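Local coordinates for protein interpain A (Prevotella intermedia, PDB 3BB7) that probably acts as a cysteine peptidase of the C10 family, here as a zymogen fragment that joins a propeptide to the peptidase domain, at residues A[49-52]-A[53-57]; A[211-214]-A[215-218]; A[236-239]-A[240-244]. The protein carries 1 engineered substitution. All blocks are in the same frame, centred on the assembly; numbering follows the deposited sequence. Where two conformers were deposited one is given.

Interaction 1 (A[49-52]-A[53-57])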
ATOM      1  N   PRO A  49       9.929   1.757  -0.609  1.00 15.13           N
ATOM      2  CA  PRO A  49       9.652   3.195  -0.717  1.00 15.03           C
ATOM      3  C   PRO A  49       8.433   3.669   0.113  1.00 14.50           C
ATOM      4  O   PRO A  49       8.401   4.833   0.567  1.00 14.75           O
ATOM      5  CB  PRO A  49       9.397   3.388  -2.226  1.00 15.58           C
ATOM      6  CG  PRO A  49      10.145   2.220  -2.835  1.00 17.43           C
ATOM      7  CD  PRO A  49       9.799   1.093  -1.921  1.00 16.28           C
ATOM      8  N   SER A  50       7.439   2.808   0.312  1.00 13.62           N
ATOM      9  CA  SER A  50       6.232   3.269   0.995  1.00 13.04           C
ATOM     10  C   SER A  50       6.490   3.361   2.508  1.00 12.75           C
ATOM     11  O   SER A  50       6.002   4.293   3.183  1.00 13.03           O
ATOM     12  CB  SER A  50       5.060   2.376   0.625  1.00 13.56           C
ATOM     13  OG  SER A  50       4.840   2.442  -0.785  1.00 14.11           O
ATOM     14  N   PHE A  51       7.299   2.437   3.040  1.00 12.20           N
ATOM     15  CA  PHE A  51       7.738   2.532   4.432  1.00 11.97           C
ATOM     16  C   PHE A  51       8.602   3.779   4.630  1.00 12.59           C
ATOM     17  O   PHE A  51       8.466   4.499   5.643  1.00 11.49           O
ATOM     18  CB  PHE A  51       8.495   1.251   4.808  1.00 11.82           C
ATOM     19  CG  PHE A  51       9.090   1.250   6.194  1.00 10.95           C
ATOM     20  CD1 PHE A  51      10.481   1.202   6.385  1.00 13.19           C
ATOM     21  CD2 PHE A  51       8.253   1.205   7.301  1.00 12.46           C
ATOM     22  CE1 PHE A  51      11.027   1.161   7.689  1.00 13.56           C
ATOM     23  CE2 PHE A  51       8.771   1.143   8.593  1.00 14.15           C
ATOM     24  CZ  PHE A  51      10.166   1.133   8.788  1.00 13.20           C
ATOM     25  N   LYS A  52       9.438   4.077   3.638  1.00 12.85           N
ATOM     26  CA  LYS A  52      10.235   5.305   3.692  1.00 14.55           C
ATOM     27  C   LYS A  52       9.349   6.550   3.790  1.00 12.89           C
ATOM     28  O   LYS A  52       9.649   7.463   4.584  1.00 13.69           O
ATOM     29  CB  LYS A  52      11.165   5.381   2.478  1.00 15.18           C
ATOM     30  CG  LYS A  52      12.359   4.481   2.636  1.00 20.26           C
ATOM     31  CD  LYS A  52      13.332   4.634   1.455  1.00 26.51           C
ATOM     32  CE  LYS A  52      14.728   4.141   1.822  1.00 31.22           C
ATOM     33  NZ  LYS A  52      14.665   2.871   2.614  1.00 34.18           N
ATOM     34  N   TRP A  53       8.253   6.579   3.020  1.00 12.17           N
ATOM     35  CA  TRP A  53       7.289   7.678   3.106  1.00 12.41           C
ATOM     36  C   TRP A  53       6.737   7.786   4.529  1.00 12.75           C
ATOM     37  O   TRP A  53       6.704   8.883   5.114  1.00 12.05           O
ATOM     38  CB  TRP A  53       6.125   7.513   2.112  1.00 12.97           C
ATOM     39  CG  TRP A  53       5.024   8.461   2.446  1.00 12.97           C
ATOM     40  CD1 TRP A  53       4.959   9.814   2.147  1.00 14.04           C
ATOM     41  CD2 TRP A  53       3.863   8.174   3.231  1.00 13.44           C
ATOM     42  NE1 TRP A  53       3.791  10.350   2.649  1.00 15.06           N
ATOM     43  CE2 TRP A  53       3.116   9.376   3.343  1.00 13.13           C
ATOM     44  CE3 TRP A  53       3.374   7.010   3.833  1.00 12.27           C
ATOM     45  CZ2 TRP A  53       1.924   9.454   4.083  1.00 13.35           C
ATOM     46  CZ3 TRP A  53       2.176   7.071   4.560  1.00 13.49           C
ATOM     47  CH2 TRP A  53       1.461   8.294   4.675  1.00 13.97           C
ATOM     48  N   TRP A  54       6.317   6.653   5.081  1.00 12.06           N
ATOM     49  CA  TRP A  54       5.688   6.638   6.394  1.00 11.08           C
ATOM     50  C   TRP A  54       6.656   7.224   7.444  1.00 11.35           C
ATOM     51  O   TRP A  54       6.252   8.030   8.284  1.00 11.28           O
ATOM     52  CB  TRP A  54       5.265   5.214   6.763  1.00 10.54           C
ATOM     53  CG  TRP A  54       4.599   5.159   8.105  1.00  9.87           C
ATOM     54  CD1 TRP A  54       3.284   5.455   8.398  1.00 11.73           C
ATOM     55  CD2 TRP A  54       5.214   4.773   9.341  1.00  9.87           C
ATOM     56  NE1 TRP A  54       3.060   5.308   9.755  1.00 10.12           N
ATOM     57  CE2 TRP A  54       4.221   4.862  10.352  1.00  9.64           C
ATOM     58  CE3 TRP A  54       6.509   4.352   9.685  1.00 11.96           C
ATOM     59  CZ2 TRP A  54       4.503   4.610  11.693  1.00  9.50           C
ATOM     60  CZ3 TRP A  54       6.783   4.073  11.018  1.00 10.98           C
ATOM     61  CH2 TRP A  54       5.779   4.195  12.001  1.00 10.99           C
ATOM     62  N   LEU A  55       7.925   6.838   7.401  1.00 11.57           N
ATOM     63  CA  LEU A  55       8.900   7.389   8.339  1.00 11.79           C
ATOM     64  C   LEU A  55       9.038   8.908   8.184  1.00 11.73           C
ATOM     65  O   LEU A  55       9.155   9.636   9.186  1.00 11.34           O
ATOM     66  CB  LEU A  55      10.267   6.724   8.159  1.00 11.77           C
ATOM     67  CG  LEU A  55      10.363   5.253   8.587  1.00 12.45           C
ATOM     68  CD1 LEU A  55      11.741   4.693   8.178  1.00 13.23           C
ATOM     69  CD2 LEU A  55      10.145   5.054  10.083  1.00 12.16           C
ATOM     70  N   LYS A  56       9.067   9.384   6.945  1.00 12.43           N
ATOM     71  CA  LYS A  56       9.166  10.842   6.695  1.00 13.59           C
ATOM     72  C   LYS A  56       7.927  11.591   7.221  1.00 12.39           C
ATOM     73  O   LYS A  56       8.045  12.653   7.850  1.00 12.38           O
ATOM     74  CB  LYS A  56       9.381  11.104   5.199  1.00 14.96           C
ATOM     75  CG  LYS A  56      10.772  10.665   4.707  1.00 19.49           C
ATOM     76  CD  LYS A  56      11.053  11.157   3.297  1.00 25.56           C
ATOM     77  CE  LYS A  56      12.561  11.198   3.027  1.00 29.55           C
ATOM     78  NZ  LYS A  56      12.927  11.996   1.799  1.00 31.94           N
ATOM     79  N   ALA A  57       6.751  11.014   6.995  1.00 12.10           N
ATOM     80  CA  ALA A  57       5.483  11.564   7.488  1.00 10.98           C
ATOM     81  C   ALA A  57       5.431  11.575   9.037  1.00 11.38           C
ATOM     82  O   ALA A  57       5.012  12.572   9.641  1.00 11.29           O
ATOM     83  CB  ALA A  57       4.325  10.747   6.921  1.00 11.52           C
TER
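Trp53 N bonds Pro49 O at 3.0 Å, an i to i+4 bond in the first turns of helix 49-68. With CG anti to the backbone N (chi1 167°), the Trp53 indole leads away from the first turn. Ser50 O lies at its edge, in plane, 3.8 Å from CE3, and Ala57 CB sits over one face toward the rim. This helix belongs to the prodomain, the part related to Spi protease inhibitors, and here it enters the active-site region: the Trp53 ring stacks with His267, the predicted proton acceptor, and NE1 bonds Phe307 O. Ser50 OG, one turn back, takes Ala268 N as its partner. Next, Trp54 N reaches Ser50 O at 3.0 Å, while its indole meets the Phe51 ring obliquely, CE3 standing 4.1 Å from Phe51 CE2. Trp54 NE1 bonds Lys295 O. Leu55 N bonds Phe51 O at 3.0 Å, and the Leu55 side chain lies against the Phe51 ring: CG stands over one face, offset toward the rim, in a CH-pi contact 4.3 Å from the centroid, and CD1 approaches Phe51 CE1 at 3.6 Å. Lys56 N bonds Lys52 O, and Lys56 CG lies 3.4 Å from the same oxygen.

Interaction 2 (A[211-214]-A[215-218]); sequences CAAG and LRTY
Four successive i to i+4 bonds, from Leu215 N to Cys211 O through Tyr218 N to Gly214 O, run through the later turns of helix 208-218, the last being the shortest at 2.8 Å. Leu215 CG is anti to its carbonyl carbon (chi1 -79°), which carries the branch back along the helix; CD1 touches Cys211 SG at 3.8 Å. The two side chains belong to the buried flank of this helix in the peptidase domain, packed on helix 116-128, where Cys211 meets Val117 and Thr121 and Leu215 meets Thr121 and Leu125. On the exposed flank, Arg216 bends at chi3 (-70°) and lays its guanidinium back over the preceding turn. One face of that flat group covers Ala212 O and the Ala213 backbone, NH2 coming within 3.4 Å of Ala213 CA, and NH1 bonds Ala224 O. A water accepts from Arg216 NE at 2.9 Å and donates to Ala213 O at 3.2 Å, joining side chain and backbone. Ala213 O thus takes both the water and Thr217 N. At the far turn, Tyr218 CD1 lies 3.8 Å from Gly214 CA. Thr217 CG2 stands above the centre of one Tyr218 ring face, and the ring also stacks with Phe156.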
ATOM      1  N   CYS A 211      -6.450   5.027 -10.655  1.00 11.04           N
ATOM      2  CA  CYS A 211      -6.648   3.686 -10.130  1.00 10.95           C
ATOM      3  C   CYS A 211      -8.164   3.398  -9.945  1.00  9.81           C
ATOM      4  O   CYS A 211      -8.678   2.394 -10.471  1.00  9.55           O
ATOM      5  CB  CYS A 211      -5.872   3.538  -8.823  1.00 11.19           C
ATOM      6  SG  CYS A 211      -6.044   1.930  -8.033  1.00 12.59           S
ATOM      7  N   ALA A 212      -8.882   4.317  -9.286  1.00 10.49           N
ATOM      8  CA  ALA A 212     -10.304   4.142  -9.011  1.00 10.53           C
ATOM      9  C   ALA A 212     -11.086   4.076 -10.344  1.00  9.85           C
ATOM     10  O   ALA A 212     -11.947   3.209 -10.530  1.00  9.75           O
ATOM     11  CB  ALA A 212     -10.784   5.300  -8.169  1.00 10.90           C
ATOM     12  N   ALA A 213     -10.787   4.965 -11.287  1.00  9.37           N
ATOM     13  CA  ALA A 213     -11.467   4.964 -12.596  1.00  9.64           C
ATOM     14  C   ALA A 213     -11.267   3.665 -13.352  1.00  9.69           C
ATOM     15  O   ALA A 213     -12.212   3.136 -13.943  1.00  9.41           O
ATOM     16  CB  ALA A 213     -11.033   6.167 -13.428  1.00  9.24           C
ATOM     17  N   GLY A 214     -10.054   3.130 -13.300  1.00  9.15           N
ATOM     18  CA  GLY A 214      -9.739   1.923 -14.034  1.00  9.97           C
ATOM     19  C   GLY A 214     -10.370   0.716 -13.357  1.00  8.83           C
ATOM     20  O   GLY A 214     -10.725  -0.269 -14.012  1.00 10.40           O
ATOM     21  N   LEU A 215     -10.437   0.741 -12.023  1.00  9.20           N
ATOM     22  CA  LEU A 215     -11.114  -0.328 -11.316  1.00  9.86           C
ATOM     23  C   LEU A 215     -12.605  -0.378 -11.703  1.00  9.85           C
ATOM     24  O   LEU A 215     -13.156  -1.476 -11.908  1.00 10.98           O
ATOM     25  CB  LEU A 215     -10.920  -0.159  -9.804  1.00 10.19           C
ATOM     26  CG  LEU A 215      -9.556  -0.642  -9.289  1.00 10.90           C
ATOM     27  CD1 LEU A 215      -9.284  -0.076  -7.875  1.00 13.05           C
ATOM     28  CD2 LEU A 215      -9.441  -2.163  -9.278  1.00 13.36           C
ATOM     29  N   ARG A 216     -13.261   0.784 -11.839  1.00  9.06           N
ATOM     30  CA  ARG A 216     -14.663   0.814 -12.331  1.00  9.58           C
ATOM     31  C   ARG A 216     -14.756   0.266 -13.741  1.00  9.49           C
ATOM     32  O   ARG A 216     -15.642  -0.555 -14.060  1.00 12.29           O
ATOM     33  CB  ARG A 216     -15.264   2.244 -12.299  1.00  9.73           C
ATOM     34  CG  ARG A 216     -15.449   2.808 -10.881  1.00  8.96           C
ATOM     35  CD  ARG A 216     -16.088   4.193 -10.921  1.00  8.65           C
ATOM     36  NE  ARG A 216     -15.242   5.254 -11.444  1.00  9.92           N
ATOM     37  CZ  ARG A 216     -14.505   6.066 -10.698  1.00 10.77           C
ATOM     38  NH1 ARG A 216     -14.432   5.886  -9.387  1.00 10.80           N
ATOM     39  NH2 ARG A 216     -13.815   7.058 -11.269  1.00 10.77           N
ATOM     40  N   THR A 217     -13.897   0.803 -14.617  1.00  9.05           N
ATOM     41  CA  THR A 217     -14.056   0.610 -16.051  1.00 10.43           C
ATOM     42  C   THR A 217     -13.558  -0.719 -16.573  1.00  9.92           C
ATOM     43  O   THR A 217     -14.254  -1.368 -17.389  1.00 11.78           O
ATOM     44  CB  THR A 217     -13.411   1.765 -16.809  1.00  9.76           C
ATOM     45  OG1 THR A 217     -14.176   2.940 -16.517  1.00 11.69           O
ATOM     46  CG2 THR A 217     -13.429   1.552 -18.314  1.00 11.51           C
ATOM     47  N   TYR A 218     -12.343  -1.101 -16.169  1.00  9.95           N
ATOM     48  CA  TYR A 218     -11.689  -2.283 -16.723  1.00 10.84           C
ATOM     49  C   TYR A 218     -11.887  -3.519 -15.860  1.00 10.83           C
ATOM     50  O   TYR A 218     -11.801  -4.631 -16.360  1.00 11.21           O
ATOM     51  CB  TYR A 218     -10.194  -2.021 -16.945  1.00 10.64           C
ATOM     52  CG  TYR A 218      -9.961  -0.864 -17.875  1.00  9.17           C
ATOM     53  CD1 TYR A 218      -9.343   0.295 -17.440  1.00 11.03           C
ATOM     54  CD2 TYR A 218     -10.360  -0.936 -19.212  1.00  8.91           C
ATOM     55  CE1 TYR A 218      -9.146   1.370 -18.274  1.00 11.96           C
ATOM     56  CE2 TYR A 218     -10.120   0.116 -20.090  1.00  9.73           C
ATOM     57  CZ  TYR A 218      -9.541   1.287 -19.612  1.00 11.06           C
ATOM     58  OH  TYR A 218      -9.345   2.362 -20.453  1.00 13.70           O
TER
HETATM   59  O   HOH W   1     -14.584   5.315 -14.253  1.00  8.81           O

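Interaction 3 (A[236-239]-A[240-244])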
ATOM      1  N   GLN A 236     -13.029  11.489  11.244  1.00  8.97           N
ATOM      2  CA  GLN A 236     -13.855  11.043  10.124  1.00  9.82           C
ATOM      3  C   GLN A 236     -13.101  10.032   9.272  1.00  9.04           C
ATOM      4  O   GLN A 236     -13.674   9.021   8.836  1.00  9.44           O
ATOM      5  CB  GLN A 236     -14.236  12.242   9.269  1.00  9.47           C
ATOM      6  CG  GLN A 236     -15.244  13.140   9.952  1.00  8.40           C
ATOM      7  CD  GLN A 236     -15.362  14.514   9.310  1.00  9.51           C
ATOM      8  OE1 GLN A 236     -14.602  14.872   8.402  1.00 11.08           O
ATOM      9  NE2 GLN A 236     -16.286  15.315   9.822  1.00  8.56           N
ATOM     10  N   TRP A 237     -11.822  10.315   8.999  1.00  8.65           N
ATOM     11  CA  TRP A 237     -11.002   9.419   8.187  1.00  8.97           C
ATOM     12  C   TRP A 237     -10.818   8.045   8.874  1.00  8.78           C
ATOM     13  O   TRP A 237     -10.997   6.998   8.232  1.00  8.59           O
ATOM     14  CB  TRP A 237      -9.640  10.085   7.990  1.00  9.58           C
ATOM     15  CG  TRP A 237      -8.734   9.426   7.020  1.00  9.28           C
ATOM     16  CD1 TRP A 237      -7.589   8.729   7.314  1.00  9.69           C
ATOM     17  CD2 TRP A 237      -8.863   9.409   5.593  1.00 10.22           C
ATOM     18  NE1 TRP A 237      -6.985   8.295   6.159  1.00 10.76           N
ATOM     19  CE2 TRP A 237      -7.737   8.713   5.083  1.00  9.57           C
ATOM     20  CE3 TRP A 237      -9.789   9.953   4.697  1.00 11.55           C
ATOM     21  CZ2 TRP A 237      -7.527   8.527   3.711  1.00 11.56           C
ATOM     22  CZ3 TRP A 237      -9.578   9.769   3.338  1.00 10.16           C
ATOM     23  CH2 TRP A 237      -8.457   9.060   2.862  1.00 10.90           C
ATOM     24  N   MET A 238     -10.528   8.037  10.180  1.00  8.37           N
ATOM     25  CA  MET A 238     -10.312   6.764  10.837  1.00  9.70           C
ATOM     26  C   MET A 238     -11.623   6.002  10.919  1.00  8.98           C
ATOM     27  O   MET A 238     -11.626   4.793  10.807  1.00 10.40           O
ATOM     28  CB  MET A 238      -9.709   6.941  12.225  1.00  9.87           C
ATOM     29  CG  MET A 238      -8.286   7.450  12.211  1.00 11.40           C
ATOM     30  SD  MET A 238      -7.177   6.617  11.070  1.00 14.15           S
ATOM     31  CE  MET A 238      -7.217   4.902  11.612  1.00 15.78           C
ATOM     32  N   ASP A 239     -12.759   6.682  11.037  1.00  9.79           N
ATOM     33  CA  ASP A 239     -14.036   5.939  11.017  1.00 11.66           C
ATOM     34  C   ASP A 239     -14.287   5.228   9.672  1.00  9.85           C
ATOM     35  O   ASP A 239     -14.853   4.123   9.656  1.00  9.31           O
ATOM     36  CB  ASP A 239     -15.192   6.864  11.401  1.00 13.92           C
ATOM     37  CG  ASP A 239     -15.292   7.065  12.926  1.00 20.09           C
ATOM     38  OD1 ASP A 239     -16.092   7.929  13.353  1.00 25.88           O
ATOM     39  OD2 ASP A 239     -14.570   6.368  13.707  1.00 24.71           O
ATOM     40  N   ILE A 240     -13.853   5.833   8.570  1.00  9.86           N
ATOM     41  CA  ILE A 240     -13.947   5.154   7.281  1.00 10.17           C
ATOM     42  C   ILE A 240     -13.077   3.900   7.308  1.00 10.06           C
ATOM     43  O   ILE A 240     -13.513   2.820   6.892  1.00 10.79           O
ATOM     44  CB  ILE A 240     -13.527   6.076   6.107  1.00  9.48           C
ATOM     45  CG1 ILE A 240     -14.545   7.210   5.973  1.00 11.10           C
ATOM     46  CG2 ILE A 240     -13.420   5.276   4.821  1.00 10.26           C
ATOM     47  CD1 ILE A 240     -14.096   8.307   5.036  1.00 13.85           C
ATOM     48  N   VAL A 241     -11.830   4.036   7.761  1.00  8.90           N
ATOM     49  CA  VAL A 241     -10.944   2.875   7.861  1.00 10.47           C
ATOM     50  C   VAL A 241     -11.560   1.762   8.724  1.00  9.60           C
ATOM     51  O   VAL A 241     -11.648   0.589   8.281  1.00 10.36           O
ATOM     52  CB  VAL A 241      -9.561   3.265   8.395  1.00 10.28           C
ATOM     53  CG1 VAL A 241      -8.690   2.003   8.604  1.00 10.92           C
ATOM     54  CG2 VAL A 241      -8.867   4.247   7.396  1.00 12.42           C
ATOM     55  N   PHE A 242     -12.018   2.098   9.929  1.00  9.61           N
ATOM     56  CA  PHE A 242     -12.599   1.053  10.798  1.00 10.90           C
ATOM     57  C   PHE A 242     -13.842   0.413  10.217  1.00 11.18           C
ATOM     58  O   PHE A 242     -14.025  -0.802  10.311  1.00 11.47           O
ATOM     59  CB  PHE A 242     -12.893   1.576  12.197  1.00 10.75           C
ATOM     60  CG  PHE A 242     -11.704   2.171  12.907  1.00 11.28           C
ATOM     61  CD1 PHE A 242     -10.425   1.594  12.818  1.00 10.28           C
ATOM     62  CD2 PHE A 242     -11.887   3.314  13.690  1.00 10.95           C
ATOM     63  CE1 PHE A 242      -9.336   2.168  13.513  1.00 12.53           C
ATOM     64  CE2 PHE A 242     -10.828   3.894  14.391  1.00 13.33           C
ATOM     65  CZ  PHE A 242      -9.547   3.323  14.312  1.00 12.04           C
ATOM     66  N   SER A 243     -14.712   1.228   9.628  1.00 10.47           N
ATOM     67  CA  SER A 243     -15.937   0.713   9.043  1.00 11.75           C
ATOM     68  C   SER A 243     -15.645  -0.229   7.861  1.00 11.24           C
ATOM     69  O   SER A 243     -16.275  -1.320   7.731  1.00 12.48           O
ATOM     70  CB  SER A 243     -16.918   1.834   8.709  0.50 12.41           C
ATOM     71  OG  SER A 243     -16.436   2.654   7.672  0.50 14.12           O
ATOM     72  N   GLU A 244     -14.698   0.156   7.003  1.00 10.55           N
ATOM     73  CA  GLU A 244     -14.425  -0.670   5.845  1.00 11.24           C
ATOM     74  C   GLU A 244     -13.777  -1.988   6.277  1.00 11.08           C
ATOM     75  O   GLU A 244     -14.118  -3.051   5.786  1.00 11.25           O
ATOM     76  CB  GLU A 244     -13.525   0.062   4.862  1.00 11.45           C
ATOM     77  CG  GLU A 244     -14.232   1.158   4.131  1.00 13.29           C
ATOM     78  CD  GLU A 244     -15.181   0.674   3.081  1.00 19.86           C
ATOM     79  OE1 GLU A 244     -15.171  -0.523   2.708  1.00 18.14           O
ATOM     80  OE2 GLU A 244     -15.946   1.531   2.596  1.00 25.61           O
TER
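Helix 234-246 of the peptidase domain packs against the large antiparallel sheet, and Met238 and Phe242 meet one turn apart along it. Met238 bends at chi2 and chi3 (-47° and -59°), curling its methyl toward the phenyl ring, where CE is 3.9 Å from Phe242 CZ. Met238 CB lies 3.9 Å from Phe242 CE2. The same ring has Met238 O over one face, offset toward the rim, 3.3 Å from CD2; this oxygen also accepts Phe242 N at 2.9 Å. Asp239 OD2 approaches the Phe242 edge, near its plane, 4.1 Å from CD2, with carboxylate and ring planes 54° apart. Outside the helix, Met238 touches Ile75 and Phe242 touches Pro77. On the sheet-facing flank of the helix, Trp237 and Ile240 both touch Ile227 and Met313, on strands 225-228 and 312-315, and Trp237 NE1 bonds Tyr253 OH. Ile240 directs CG1 back to within 3.5 Å of Gln236 O, the acceptor for its own N-H. Val241 N bonds Trp237 O, and the Val241 side chain touches Met313 as well. Ser243 N bonds Asp239 O at 2.9 Å.

In the fold
The three contacts are single-helix stretches in series along the chain, with none touching another. Interaction 1 lies in the prodomain, whereas interactions 2 and 3 belong to the peptidase domain. The centre of interaction 1 is about 26 Å from that of interaction 2, across the middle of the chain, and about 21 Å from that of interaction 3. It alone reaches the predicted catalytic pair: between nearest side-chain atoms, Trp53 comes within about 3 Å of His267, and Ser50 within about 4 Å of Ala116, the engineered nucleophile position. Measured the same way, Cys211 of interaction 2 stays about 10 Å from Ala116, and Trp237 of interaction 3 is likewise about 10 Å from His267.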